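Local coordinates for RahU protein (Pseudomonas aeruginosa PAO1, PDB 6ZC2) that is an aegerolysin that interacts with the membrane sphingolipid ceramide phosphorylethanolamine, at residues Y3-A8 against Y33-D39; D110-S116 against T129-F135. Residue numbers count along the deposited sequence, not the author numbering.

Contact 1: Y3-A8 against Y33-D39; sequences YAEWIA and YRYTNKD. With EDO (1,2-ethanediol), chain K; EDO (1,2-ethanediol), chain C.
Lys38 lies extended (m, then t throughout) across the Tyr3 and Trp6 rings. This is a cation-pi and CH-pi cluster on the outer face of the six-stranded sheet of the aegerolysin beta-sandwich. Lys38 CB sits over the Tyr3 ring, 3.8 Å from its centroid. Lys38 NZ lies over the Trp6 face, 3.8 Å from the five-membered-ring centroid, and donates to Tyr3 O at 2.9 Å. Residues 3-5 are loop; strand geometry begins at Trp6. Residues 33-39 leave a weak strand at 33-34, pass a cis peptide between Tyr35 and Thr36, and form an Asx turn, Asp39 N to Asn37 OD1 at 3.1 Å. The CA atoms of Tyr3 and Lys38 are 7.1 Å apart, those of Ala8 and Tyr35 7.3 Å. Strand 58-63 runs between the two parent strands, so the side chains meet across it. Ala8 CB lies over the Tyr35 (t) ring, 3.6 Å from its centroid; Tyr35 OH is hydrogen-bonded to Glu127. Trp6 (p) touches Tyr33 OH through CE3 at 3.6 Å. A 1,2-ethanediol (chain K), probably from the crystallisation liquor, has C2 over the Trp6 face and O2 hydrogen-bonded to Tyr33 OH at 2.9 Å. Tyr3 OH donates to Asp39 OD1 at 2.7 Å.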
ATOM      1  N   TYR A   3      -6.725   4.898 -15.449  1.00 12.44           N
ATOM      2  CA  TYR A   3      -6.921   3.629 -14.760  1.00 12.07           C
ATOM      3  C   TYR A   3      -5.770   2.651 -15.003  1.00 12.04           C
ATOM      4  O   TYR A   3      -5.541   1.763 -14.174  1.00 12.82           O
ATOM      5  CB  TYR A   3      -8.250   3.010 -15.207  1.00 12.05           C
ATOM      6  CG  TYR A   3      -9.493   3.540 -14.499  1.00 11.70           C
ATOM      7  CD1 TYR A   3      -9.424   4.583 -13.574  1.00 11.91           C
ATOM      8  CD2 TYR A   3     -10.741   2.979 -14.760  1.00 11.71           C
ATOM      9  CE1 TYR A   3     -10.567   5.046 -12.929  1.00 11.63           C
ATOM     10  CE2 TYR A   3     -11.888   3.429 -14.114  1.00 11.49           C
ATOM     11  CZ  TYR A   3     -11.793   4.463 -13.199  1.00 11.62           C
ATOM     12  OH  TYR A   3     -12.920   4.925 -12.545  1.00 12.48           O
ATOM     13  N   ALA A   4      -5.035   2.800 -16.111  1.00 12.78           N
ATOM     14  CA  ALA A   4      -3.959   1.865 -16.437  1.00 14.08           C
ATOM     15  C   ALA A   4      -2.772   1.965 -15.485  1.00 12.88           C
ATOM     16  O   ALA A   4      -1.961   1.033 -15.426  1.00 14.21           O
ATOM     17  CB  ALA A   4      -3.502   2.059 -17.885  1.00 15.81           C
ATOM     18  N   GLU A   5      -2.636   3.070 -14.754  1.00 11.83           N
ATOM     19  CA  GLU A   5      -1.627   3.183 -13.705  1.00 11.65           C
ATOM     20  C   GLU A   5      -2.286   2.773 -12.392  1.00 10.44           C
ATOM     21  O   GLU A   5      -3.185   3.466 -11.909  1.00 11.54           O
ATOM     22  CB  GLU A   5      -1.101   4.616 -13.632  1.00 13.25           C
ATOM     23  CG  GLU A   5      -0.324   5.058 -14.878  1.00 15.75           C
ATOM     24  CD  GLU A   5      -1.225   5.500 -16.022  1.00 17.88           C
ATOM     25  OE1 GLU A   5      -2.221   6.202 -15.748  1.00 19.39           O
ATOM     26  OE2 GLU A   5      -0.932   5.157 -17.191  1.00 19.17           O
ATOM     27  N   TRP A   6      -1.861   1.642 -11.825  1.00 10.65           N
ATOM     28  CA  TRP A   6      -2.485   1.138 -10.608  1.00 10.13           C
ATOM     29  C   TRP A   6      -1.502   0.289  -9.810  1.00 10.25           C
ATOM     30  O   TRP A   6      -0.551  -0.287 -10.356  1.00 10.69           O
ATOM     31  CB  TRP A   6      -3.771   0.343 -10.904  1.00 10.80           C
ATOM     32  CG  TRP A   6      -3.549  -0.954 -11.664  1.00 10.81           C
ATOM     33  CD1 TRP A   6      -3.415  -1.095 -13.021  1.00 11.32           C
ATOM     34  CD2 TRP A   6      -3.442  -2.281 -11.115  1.00 10.75           C
ATOM     35  NE1 TRP A   6      -3.228  -2.415 -13.348  1.00 12.04           N
ATOM     36  CE2 TRP A   6      -3.234  -3.163 -12.199  1.00 11.37           C
ATOM     37  CE3 TRP A   6      -3.498  -2.806  -9.819  1.00 10.78           C
ATOM     38  CZ2 TRP A   6      -3.092  -4.541 -12.026  1.00 12.75           C
ATOM     39  CZ3 TRP A   6      -3.348  -4.178  -9.649  1.00 11.50           C
ATOM     40  CH2 TRP A   6      -3.154  -5.030 -10.750  1.00 12.22           C
ATOM     41  N   ILE A   7      -1.768   0.221  -8.498  1.00  9.64           N
ATOM     42  CA  ILE A   7      -1.087  -0.654  -7.550  1.00  9.28           C
ATOM     43  C   ILE A   7      -2.157  -1.281  -6.663  1.00  9.15           C
ATOM     44  O   ILE A   7      -3.186  -0.666  -6.375  1.00  9.69           O
ATOM     45  CB  ILE A   7      -0.053   0.134  -6.695  1.00  9.81           C
ATOM     46  CG1 ILE A   7       0.779  -0.807  -5.804  1.00 10.50           C
ATOM     47  CG2 ILE A   7      -0.751   1.211  -5.853  1.00 10.50           C
ATOM     48  CD1 ILE A   7       1.877  -0.112  -5.017  1.00 10.94           C
ATOM     49  N   ALA A   8      -1.918  -2.516  -6.227  1.00  9.32           N
ATOM     50  CA  ALA A   8      -2.761  -3.149  -5.218  1.00  9.34           C
ATOM     51  C   ALA A   8      -1.835  -3.834  -4.226  1.00  8.89           C
ATOM     52  O   ALA A   8      -1.044  -4.699  -4.615  1.00 10.09           O
ATOM     53  CB  ALA A   8      -3.747  -4.141  -5.849  1.00 10.38           C
ATOM     54  N   TYR A  33      -9.462   2.625  -4.376  1.00  9.81           N
ATOM     55  CA  TYR A  33     -10.632   1.909  -4.864  1.00 10.53           C
ATOM     56  C   TYR A  33     -10.748   0.548  -4.191  1.00 10.12           C
ATOM     57  O   TYR A  33      -9.774   0.001  -3.673  1.00 10.68           O
ATOM     58  CB  TYR A  33     -10.632   1.780  -6.386  1.00 10.79           C
ATOM     59  CG  TYR A  33      -9.584   0.883  -7.009  1.00  9.86           C
ATOM     60  CD1 TYR A  33      -8.316   1.364  -7.317  1.00 10.32           C
ATOM     61  CD2 TYR A  33      -9.887  -0.428  -7.361  1.00 10.28           C
ATOM     62  CE1 TYR A  33      -7.372   0.553  -7.947  1.00  9.97           C
ATOM     63  CE2 TYR A  33      -8.955  -1.244  -7.999  1.00 10.63           C
ATOM     64  CZ  TYR A  33      -7.701  -0.746  -8.290  1.00 10.21           C
ATOM     65  OH  TYR A  33      -6.767  -1.533  -8.933  1.00 10.93           O
ATOM     66  N   ARG A  34     -11.961  -0.005  -4.225  1.00 10.98           N
ATOM     67  CA  ARG A  34     -12.241  -1.311  -3.630  1.00 11.40           C
ATOM     68  C   ARG A  34     -11.805  -2.384  -4.621  1.00 10.93           C
ATOM     69  O   ARG A  34     -12.514  -2.673  -5.590  1.00 11.51           O
ATOM     70  CB  ARG A  34     -13.724  -1.426  -3.287  1.00 13.80           C
ATOM     71  CG  ARG A  34     -14.063  -2.614  -2.407  1.00 15.56           C
ATOM     72  CD  ARG A  34     -15.573  -2.842  -2.300  1.00 17.98           C
ATOM     73  NE  ARG A  34     -16.287  -1.660  -1.821  1.00 20.69           N
ATOM     74  CZ  ARG A  34     -16.450  -1.348  -0.538  1.00 23.26           C
ATOM     75  NH1 ARG A  34     -15.946  -2.131   0.406  1.00 24.22           N
ATOM     76  NH2 ARG A  34     -17.114  -0.253  -0.197  1.00 24.98           N
ATOM     77  N   TYR A  35     -10.625  -2.966  -4.387  1.00 10.81           N
ATOM     78  CA  TYR A  35     -10.050  -3.934  -5.321  1.00 10.80           C
ATOM     79  C   TYR A  35     -11.079  -5.033  -5.587  1.00 11.17           C
ATOM     80  O   TYR A  35     -11.663  -5.569  -4.643  1.00 12.68           O
ATOM     81  CB  TYR A  35      -8.786  -4.522  -4.671  1.00 10.87           C
ATOM     82  CG  TYR A  35      -7.810  -5.183  -5.631  1.00 10.15           C
ATOM     83  CD1 TYR A  35      -7.362  -4.518  -6.768  1.00 10.42           C
ATOM     84  CD2 TYR A  35      -7.312  -6.461  -5.379  1.00 11.03           C
ATOM     85  CE1 TYR A  35      -6.475  -5.112  -7.652  1.00 10.69           C
ATOM     86  CE2 TYR A  35      -6.414  -7.068  -6.259  1.00 11.32           C
ATOM     87  CZ  TYR A  35      -6.000  -6.382  -7.395  1.00 11.07           C
ATOM     88  OH  TYR A  35      -5.118  -6.951  -8.292  1.00 12.31           O
ATOM     89  N   THR A  36     -11.352  -5.357  -6.860  1.00 11.12           N
ATOM     90  CA  THR A  36     -10.613  -4.995  -8.064  1.00 11.72           C
ATOM     91  C   THR A  36     -11.323  -3.955  -8.955  1.00 10.81           C
ATOM     92  O   THR A  36     -10.940  -3.778 -10.111  1.00 12.03           O
ATOM     93  CB  THR A  36     -10.416  -6.262  -8.944  1.00 13.51           C
ATOM     94  OG1 THR A  36     -11.694  -6.857  -9.211  1.00 15.36           O
ATOM     95  CG2 THR A  36      -9.528  -7.295  -8.248  1.00 14.83           C
ATOM     96  N   ASN A  37     -12.342  -3.268  -8.426  1.00 10.26           N
ATOM     97  CA  ASN A  37     -13.215  -2.393  -9.219  1.00 10.58           C
ATOM     98  C   ASN A  37     -12.767  -0.932  -9.119  1.00 10.12           C
ATOM     99  O   ASN A  37     -13.069  -0.243  -8.138  1.00 10.61           O
ATOM    100  CB  ASN A  37     -14.661  -2.549  -8.762  1.00 11.59           C
ATOM    101  CG  ASN A  37     -15.618  -1.724  -9.591  1.00 12.11           C
ATOM    102  OD1 ASN A  37     -15.223  -1.092 -10.573  1.00 12.67           O
ATOM    103  ND2 ASN A  37     -16.886  -1.729  -9.209  1.00 13.58           N
ATOM    104  N   LYS A  38     -12.093  -0.445 -10.168  1.00  9.72           N
ATOM    105  CA  LYS A  38     -11.563   0.918 -10.168  1.00 10.35           C
ATOM    106  C   LYS A  38     -12.647   1.995 -10.125  1.00 10.04           C
ATOM    107  O   LYS A  38     -12.343   3.139  -9.762  1.00 11.14           O
ATOM    108  CB  LYS A  38     -10.624   1.121 -11.361  1.00 10.81           C
ATOM    109  CG  LYS A  38      -9.379   0.244 -11.291  1.00 10.71           C
ATOM    110  CD  LYS A  38      -8.518   0.319 -12.546  1.00 11.38           C
ATOM    111  CE  LYS A  38      -7.422  -0.747 -12.502  1.00 12.34           C
ATOM    112  NZ  LYS A  38      -6.675  -0.845 -13.786  1.00 12.56           N
ATOM    113  N   ASP A  39     -13.899   1.665 -10.470  1.00 10.91           N
ATOM    114  CA  ASP A  39     -14.992   2.629 -10.354  1.00 11.22           C
ATOM    115  C   ASP A  39     -15.510   2.780  -8.928  1.00 12.10           C
ATOM    116  O   ASP A  39     -16.239   3.739  -8.651  1.00 14.79           O
ATOM    117  CB  ASP A  39     -16.174   2.216 -11.242  1.00 11.75           C
ATOM    118  CG  ASP A  39     -15.961   2.526 -12.717  1.00 11.31           C
ATOM    119  OD1 ASP A  39     -15.140   3.406 -13.050  1.00 12.46           O
ATOM    120  OD2 ASP A  39     -16.644   1.889 -13.546  1.00 12.50           O
TER
HETATM  121  C1  EDO K 210      -7.180  -5.161 -11.981  0.80 30.24           C
HETATM  122  O1  EDO K 210      -8.168  -6.074 -11.484  0.80 32.94           O
HETATM  123  C2  EDO K 210      -6.938  -4.022 -10.996  0.80 32.23           C
HETATM  124  O2  EDO K 210      -8.168  -3.517 -10.460  0.80 11.45           O
HETATM  125  C1  EDO C 202      -9.589  -0.413   0.594  0.80 13.70           C
HETATM  126  O1  EDO C 202     -10.709  -0.979  -0.102  0.80 13.46           O
HETATM  127  C2  EDO C 202      -8.860   0.531  -0.348  0.80 12.83           C
HETATM  128  O2  EDO C 202      -8.312  -0.198  -1.447  0.80 10.87           O

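Contact 2: D110-S116 against T129-F135; sequences DYAGITS and TLTLGRF
Seven backbone hydrogen bonds join residues 110-116 to 129-135. Ala112 and Gly133 exchange N-to-O bonds of 3.1 Å each way. Ile114 N to Thr131 O is 3.0 Å and the return from Thr131 N to Ile114 O is 2.9 Å. Ser116 N to Thr129 O is 3.0 Å and Thr129 N to Ser116 O is 2.9 Å. Phe135 N donates to Asp110 O at 2.8 Å. Tyr111-Arg134, Gly113-Leu132 and Thr115-Leu130 are the non-hydrogen-bonded pairs. The motif is an antiparallel beta hairpin, axes at 160° and 4.5 Å apart, with 111-116 outermost in its sheet. Leu130 (t, p) and Leu132 (m, t) point inward, meeting Phe104 of the other sheet. Gly113 lies beside them; a CB there would be tight, 3.0 Å from Leu130 CD1. On the outer face, water 2 donates to Ile114 O at 2.9 Å and bonds to Thr131 OG1 at 2.7 Å. Phe135 (m) folds back beside Gly133, its CE1 3.7 Å from Ala112 CB.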
ATOM      1  N   ASP A 110      12.029  -3.175  15.489  1.00 11.20           N
ATOM      2  CA  ASP A 110      11.041  -4.043  16.111  1.00 11.26           C
ATOM      3  C   ASP A 110      10.036  -4.605  15.109  1.00 10.22           C
ATOM      4  O   ASP A 110       9.356  -5.587  15.427  1.00 11.27           O
ATOM      5  CB  ASP A 110      10.290  -3.288  17.214  1.00 13.43           C
ATOM      6  CG  ASP A 110      11.165  -2.981  18.423  1.00 16.17           C
ATOM      7  OD1 ASP A 110      12.186  -3.673  18.623  1.00 18.39           O
ATOM      8  OD2 ASP A 110      10.822  -2.046  19.180  1.00 19.46           O
ATOM      9  N   TYR A 111       9.915  -4.005  13.921  1.00  9.82           N
ATOM     10  CA  TYR A 111       8.962  -4.457  12.915  1.00 10.22           C
ATOM     11  C   TYR A 111       9.637  -4.461  11.555  1.00  9.84           C
ATOM     12  O   TYR A 111      10.511  -3.634  11.281  1.00 10.87           O
ATOM     13  CB  TYR A 111       7.723  -3.544  12.835  1.00 11.16           C
ATOM     14  CG  TYR A 111       6.994  -3.423  14.149  1.00 11.15           C
ATOM     15  CD1 TYR A 111       6.064  -4.381  14.540  1.00 11.54           C
ATOM     16  CD2 TYR A 111       7.245  -2.361  15.009  1.00 11.03           C
ATOM     17  CE1 TYR A 111       5.396  -4.280  15.755  1.00 11.77           C
ATOM     18  CE2 TYR A 111       6.586  -2.247  16.229  1.00 11.55           C
ATOM     19  CZ  TYR A 111       5.662  -3.206  16.596  1.00 11.53           C
ATOM     20  OH  TYR A 111       5.016  -3.077  17.810  1.00 12.57           O
ATOM     21  N   ALA A 112       9.203  -5.384  10.695  1.00  9.73           N
ATOM     22  CA  ALA A 112       9.636  -5.423   9.305  1.00  9.68           C
ATOM     23  C   ALA A 112       8.435  -5.621   8.392  1.00  9.34           C
ATOM     24  O   ALA A 112       7.448  -6.267   8.761  1.00 10.24           O
ATOM     25  CB  ALA A 112      10.659  -6.543   9.048  1.00 10.93           C
ATOM     26  N   GLY A 113       8.536  -5.044   7.195  1.00  9.32           N
ATOM     27  CA  GLY A 113       7.561  -5.218   6.139  1.00  9.29           C
ATOM     28  C   GLY A 113       8.282  -5.587   4.861  1.00  8.86           C
ATOM     29  O   GLY A 113       8.904  -4.730   4.224  1.00 10.16           O
ATOM     30  N   ILE A 114       8.233  -6.867   4.502  1.00  9.72           N
ATOM     31  CA  ILE A 114       8.964  -7.397   3.356  1.00  9.70           C
ATOM     32  C   ILE A 114       8.029  -7.406   2.155  1.00 10.32           C
ATOM     33  O   ILE A 114       6.887  -7.880   2.248  1.00 10.98           O
ATOM     34  CB  ILE A 114       9.500  -8.809   3.661  1.00 10.84           C
ATOM     35  CG1 ILE A 114      10.400  -8.798   4.907  1.00 11.44           C
ATOM     36  CG2 ILE A 114      10.230  -9.388   2.445  1.00 12.95           C
ATOM     37  CD1 ILE A 114      11.587  -7.848   4.831  1.00 12.06           C
ATOM     38  N   THR A 115       8.499  -6.873   1.029  1.00 11.19           N
ATOM     39  CA  THR A 115       7.676  -6.765  -0.167  1.00 12.79           C
ATOM     40  C   THR A 115       8.064  -7.815  -1.200  1.00 13.38           C
ATOM     41  O   THR A 115       9.228  -8.210  -1.310  1.00 15.66           O
ATOM     42  CB  THR A 115       7.803  -5.376  -0.801  1.00 14.81           C
ATOM     43  OG1 THR A 115       9.169  -5.151  -1.172  1.00 18.69           O
ATOM     44  CG2 THR A 115       7.362  -4.293   0.161  1.00 14.47           C
ATOM     45  N   SER A 116       7.068  -8.263  -1.961  1.00 13.06           N
ATOM     46  CA  SER A 116       7.296  -9.151  -3.089  0.70 14.12           C
ATOM     47  C   SER A 116       6.355  -8.767  -4.220  1.00 13.70           C
ATOM     48  O   SER A 116       5.241  -8.288  -3.994  1.00 14.23           O
ATOM     49  CB  SER A 116       7.124 -10.631  -2.715  0.70 16.78           C
ATOM     50  OG  SER A 116       5.815 -10.895  -2.247  0.70 18.22           O
ATOM     51  N   THR A 129       2.846  -7.715  -2.541  1.00 10.63           N
ATOM     52  CA  THR A 129       2.525  -8.286  -1.237  1.00 10.29           C
ATOM     53  C   THR A 129       3.421  -7.662  -0.170  1.00  9.87           C
ATOM     54  O   THR A 129       4.631  -7.530  -0.371  1.00 11.85           O
ATOM     55  CB  THR A 129       2.684  -9.812  -1.252  1.00 11.98           C
ATOM     56  OG1 THR A 129       1.803 -10.372  -2.234  1.00 14.29           O
ATOM     57  CG2 THR A 129       2.345 -10.411   0.106  1.00 13.31           C
ATOM     58  N   LEU A 130       2.819  -7.257   0.953  1.00  9.39           N
ATOM     59  CA  LEU A 130       3.516  -6.632   2.076  1.00  9.34           C
ATOM     60  C   LEU A 130       3.326  -7.530   3.297  1.00  8.97           C
ATOM     61  O   LEU A 130       2.221  -7.618   3.841  1.00  9.44           O
ATOM     62  CB  LEU A 130       2.950  -5.231   2.340  1.00  9.52           C
ATOM     63  CG  LEU A 130       3.486  -4.487   3.564  1.00  8.92           C
ATOM     64  CD1 LEU A 130       4.989  -4.244   3.455  1.00 10.26           C
ATOM     65  CD2 LEU A 130       2.734  -3.175   3.754  1.00 10.33           C
ATOM     66  N   THR A 131       4.388  -8.216   3.718  1.00  9.18           N
ATOM     67  CA  THR A 131       4.309  -9.166   4.827  1.00  9.45           C
ATOM     68  C   THR A 131       4.924  -8.540   6.079  1.00  8.91           C
ATOM     69  O   THR A 131       6.120  -8.218   6.099  1.00  9.98           O
ATOM     70  CB  THR A 131       4.991 -10.486   4.454  1.00 10.60           C
ATOM     71  OG1 THR A 131       4.363 -11.030   3.282  1.00 11.60           O
ATOM     72  CG2 THR A 131       4.872 -11.491   5.584  1.00 11.86           C
ATOM     73  N   LEU A 132       4.100  -8.368   7.117  1.00  9.47           N
ATOM     74  CA  LEU A 132       4.436  -7.578   8.300  1.00  9.53           C
ATOM     75  C   LEU A 132       4.602  -8.471   9.521  1.00  9.60           C
ATOM     76  O   LEU A 132       3.720  -9.284   9.823  1.00 11.24           O
ATOM     77  CB  LEU A 132       3.314  -6.575   8.586  1.00  9.48           C
ATOM     78  CG  LEU A 132       3.049  -5.527   7.509  1.00 10.46           C
ATOM     79  CD1 LEU A 132       1.675  -4.871   7.691  1.00 12.27           C
ATOM     80  CD2 LEU A 132       4.142  -4.468   7.512  1.00 11.53           C
ATOM     81  N   GLY A 133       5.701  -8.272  10.256  1.00  9.87           N
ATOM     82  CA  GLY A 133       5.933  -9.012  11.481  1.00 10.77           C
ATOM     83  C   GLY A 133       6.677  -8.207  12.531  1.00 10.06           C
ATOM     84  O   GLY A 133       7.189  -7.111  12.271  1.00 10.56           O
ATOM     85  N   ARG A 134       6.710  -8.775  13.740  1.00 10.98           N
ATOM     86  CA  ARG A 134       7.430  -8.225  14.880  0.53 11.61           C
ATOM     87  C   ARG A 134       8.682  -9.062  15.112  1.00 11.69           C
ATOM     88  O   ARG A 134       8.626 -10.295  15.077  1.00 12.55           O
ATOM     89  CB  ARG A 134       6.545  -8.260  16.132  0.53 13.94           C
ATOM     90  CG  ARG A 134       7.265  -7.967  17.445  0.53 16.06           C
ATOM     91  CD  ARG A 134       7.061  -6.524  17.887  0.53 17.96           C
ATOM     92  NE  ARG A 134       7.611  -6.255  19.215  0.53 19.19           N
ATOM     93  CZ  ARG A 134       6.896  -6.233  20.337  0.53 21.42           C
ATOM     94  NH1 ARG A 134       7.488  -5.975  21.496  0.53 22.57           N
ATOM     95  NH2 ARG A 134       5.590  -6.467  20.303  0.53 22.89           N
ATOM     96  N   PHE A 135       9.815  -8.392  15.356  1.00 11.89           N
ATOM     97  CA  PHE A 135      11.116  -9.051  15.359  1.00 12.83           C
ATOM     98  C   PHE A 135      11.969  -8.635  16.549  1.00 15.03           C
ATOM     99  O   PHE A 135      11.787  -7.564  17.136  1.00 16.72           O
ATOM    100  CB  PHE A 135      11.873  -8.749  14.047  1.00 12.89           C
ATOM    101  CG  PHE A 135      11.233  -9.370  12.841  1.00 11.90           C
ATOM    102  CD1 PHE A 135      10.165  -8.750  12.199  1.00 12.44           C
ATOM    103  CD2 PHE A 135      11.653 -10.612  12.389  1.00 13.21           C
ATOM    104  CE1 PHE A 135       9.547  -9.347  11.119  1.00 13.18           C
ATOM    105  CE2 PHE A 135      11.035 -11.212  11.309  1.00 14.06           C
ATOM    106  CZ  PHE A 135       9.978 -10.579  10.676  1.00 13.76           C
TER
HETATM  107  O   HOH W   1      14.129  -5.437  17.498  1.00 25.88           O
HETATM  108  O   HOH W   2       5.798 -10.259   1.079  1.00 15.48           O
HETATM  109  O   HOH W   3       2.379  -9.739  -5.177  1.00 20.70           O

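Overall arrangement
The chain enters contact 1 at once, through residues 3-8 at the start of strand 6-13. It runs through strand 19-27 and most of strand 29-34, whose end opens the 33-39 segment, closing a loop of 24 residues. Strands of both sheets follow before contact 2 opens at 110-116. A link of 12 residues leads back to 129-135. The two contacts therefore follow in series and neither nests in the other. Both reach the six-stranded sheet, where strands 6-13 and 126-134 are parallel neighbours. Contact 1 ties the N-terminal strand to the 29-34 side; contact 2 forms the opposite edge. Their centres are about 23 Å apart, on opposite sides of the chain centre.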